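Apical membrane antigen AMA1 (Toxoplasma gondii ME49, PDB 4YIV) takes part in host-cell invasion as a microneme protein of the moving junction formed between parasite and target cell. Local coordinates at residues Y155-V160 / I170-M175. Sequence-based numbering, arbitrary orientation.
Sequences YRYPFV and ILYVSM. With GOL (glycerol), chain K.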
# COMPACT_ATOMS: atom_id res chain seq x y z
N TYR A 155 13.76 16.96 1.86
CA TYR A 155 13.69 15.50 1.72
C TYR A 155 12.94 14.97 2.93
O TYR A 155 13.33 15.26 4.07
CB TYR A 155 15.08 14.84 1.66
CG TYR A 155 14.99 13.38 1.24
CD1 TYR A 155 14.59 12.39 2.14
CD2 TYR A 155 15.22 13.01 -0.08
CE1 TYR A 155 14.48 11.07 1.75
CE2 TYR A 155 15.10 11.70 -0.48
CZ TYR A 155 14.71 10.73 0.45
OH TYR A 155 14.55 9.41 0.10
N ARG A 156 11.89 14.19 2.71
CA ARG A 156 11.15 13.58 3.81
C ARG A 156 11.23 12.05 3.75
O ARG A 156 10.99 11.43 2.70
CB ARG A 156 9.69 14.04 3.77
CG ARG A 156 9.52 15.51 3.96
CD ARG A 156 8.07 15.87 3.75
NE ARG A 156 7.80 17.25 4.12
CZ ARG A 156 7.97 18.31 3.32
NH1 ARG A 156 8.43 18.16 2.07
NH2 ARG A 156 7.67 19.51 3.78
N TYR A 157 11.60 11.44 4.87
CA TYR A 157 11.72 9.99 4.96
C TYR A 157 10.37 9.31 4.98
O TYR A 157 9.40 9.88 5.52
CB TYR A 157 12.47 9.59 6.23
CG TYR A 157 13.81 10.22 6.38
CD1 TYR A 157 14.90 9.82 5.59
CD2 TYR A 157 14.01 11.20 7.32
CE1 TYR A 157 16.14 10.42 5.76
CE2 TYR A 157 15.22 11.79 7.50
CZ TYR A 157 16.30 11.40 6.72
OH TYR A 157 17.52 12.02 6.93
N PRO A 158 10.30 8.08 4.43
CA PRO A 158 9.08 7.29 4.57
C PRO A 158 8.92 6.76 6.00
O PRO A 158 9.84 6.88 6.84
CB PRO A 158 9.27 6.18 3.53
CG PRO A 158 10.77 5.96 3.53
CD PRO A 158 11.35 7.35 3.70
N PHE A 159 7.74 6.24 6.31
CA PHE A 159 7.46 5.77 7.65
C PHE A 159 6.92 4.36 7.63
O PHE A 159 6.40 3.90 6.61
CB PHE A 159 6.43 6.69 8.39
CG PHE A 159 5.05 6.61 7.84
CD1 PHE A 159 4.66 7.42 6.80
CD2 PHE A 159 4.13 5.69 8.35
CE1 PHE A 159 3.39 7.34 6.25
CE2 PHE A 159 2.84 5.60 7.80
CZ PHE A 159 2.47 6.45 6.74
N VAL A 160 6.98 3.71 8.79
CA VAL A 160 6.21 2.50 9.03
C VAL A 160 5.45 2.70 10.34
O VAL A 160 6.05 3.01 11.39
CB VAL A 160 7.10 1.21 9.10
CG1 VAL A 160 6.27 0.02 9.58
CG2 VAL A 160 7.71 0.90 7.72
N ILE A 170 10.36 6.19 11.55
CA ILE A 170 10.87 7.01 10.46
C ILE A 170 12.04 6.24 9.89
O ILE A 170 12.96 5.92 10.63
CB ILE A 170 11.34 8.40 10.93
CG1 ILE A 170 10.21 9.18 11.60
CG2 ILE A 170 11.92 9.18 9.74
CD1 ILE A 170 9.00 9.31 10.77
N LEU A 171 12.01 5.95 8.60
CA LEU A 171 13.07 5.16 7.98
C LEU A 171 14.11 6.04 7.30
O LEU A 171 13.87 6.63 6.26
CB LEU A 171 12.49 4.20 6.94
CG LEU A 171 11.43 3.22 7.43
CD1 LEU A 171 11.12 2.24 6.33
CD2 LEU A 171 11.84 2.49 8.73
N TYR A 172 15.28 6.11 7.91
CA TYR A 172 16.42 6.79 7.32
C TYR A 172 16.83 6.17 5.97
O TYR A 172 17.28 6.88 5.08
CB TYR A 172 17.57 6.74 8.29
CG TYR A 172 18.81 7.46 7.80
CD1 TYR A 172 18.90 8.85 7.85
CD2 TYR A 172 19.88 6.76 7.26
CE1 TYR A 172 20.02 9.50 7.42
CE2 TYR A 172 21.01 7.41 6.82
CZ TYR A 172 21.07 8.79 6.90
OH TYR A 172 22.18 9.46 6.45
N VAL A 173 16.66 4.86 5.83
CA VAL A 173 16.88 4.19 4.54
C VAL A 173 15.56 4.17 3.79
O VAL A 173 14.63 3.52 4.22
CB VAL A 173 17.42 2.76 4.72
CG1 VAL A 173 17.61 2.06 3.39
CG2 VAL A 173 18.73 2.77 5.45
N SER A 174 15.48 4.92 2.69
CA SER A 174 14.26 5.02 1.93
C SER A 174 14.31 4.07 0.75
O SER A 174 13.36 3.96 -0.00
CB SER A 174 14.06 6.45 1.45
OG SER A 174 15.24 6.82 0.77
N MET A 175 15.44 3.38 0.58
CA MET A 175 15.51 2.34 -0.46
C MET A 175 14.54 1.23 -0.12
O MET A 175 14.26 0.98 1.06
CB MET A 175 16.92 1.76 -0.59
CG MET A 175 17.95 2.81 -0.97
SD MET A 175 19.55 2.07 -1.34
CE MET A 175 20.14 1.61 0.29
C1 GOL K . 19.27 10.40 1.87
O1 GOL K . 18.67 11.43 2.64
C2 GOL K . 18.23 9.37 1.48
O2 GOL K . 18.88 8.39 0.68
C3 GOL K . 17.74 8.75 2.77
O3 GOL K . 16.52 8.07 2.58
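Ser174 OG lies within hydrogen-bonding distance of two hydroxyls, Tyr155 OH at 2.8 Å, met at the edge of the tyrosine ring near its plane, and O3 of a glycerol, probably from the crystallisation liquor, at a short 2.5 Å. Ser174 OG sits between its backbone N and carbonyl carbon (chi1 53°). Tyr155 OH is hydrogen-bonded as well to the carbonyl of Arg53, so it lies between strand 50-54 and the loop after strand 167-170. Glycerol O3 makes a weak bond to Tyr172 O, while glycerol O1 stands over one face of the Tyr155 ring. Next to this polar group, Pro158 CD packs on Ser174 CB at 3.6 Å.

Nearer the hairpin, Leu171 N donates an almost straight bond to Pro158 O (2.9 Å, 176° at the hydrogen). Phe159 and Ile170 follow as an antiparallel non-hydrogen-bonded pair in the AMA1 family region, of the PAN clan, within a five-stranded antiparallel sheet where strand 159-162 sits between 210-213 and 167-170; their side chains share the face covered by helix 132-141. Tyr157 CB presses on Ile170 CG2 at 3.6 Å, the two side chains crossing at about a right angle. The Tyr157 and Tyr172 side chains run side by side, ring planes oblique at 40°, and Tyr157 OH comes 3.6 Å from Tyr172 CE1. Away from the Phe159 face, Val160 CG2 meets Leu171 CD1 of the following loop at 3.9 Å, with Tyr212 of strand 210-213 touching both residues.

The contact thus joins two kinds of chemistry: apolar side chains and one straight backbone bond hold the hairpin end, while beyond it the buried Tyr155 hydroxyl is satisfied by polar partners and Ser174, with weaker help from Tyr172 O and Tyr155 OH, holds one hydroxyl of a probably adventitious glycerol.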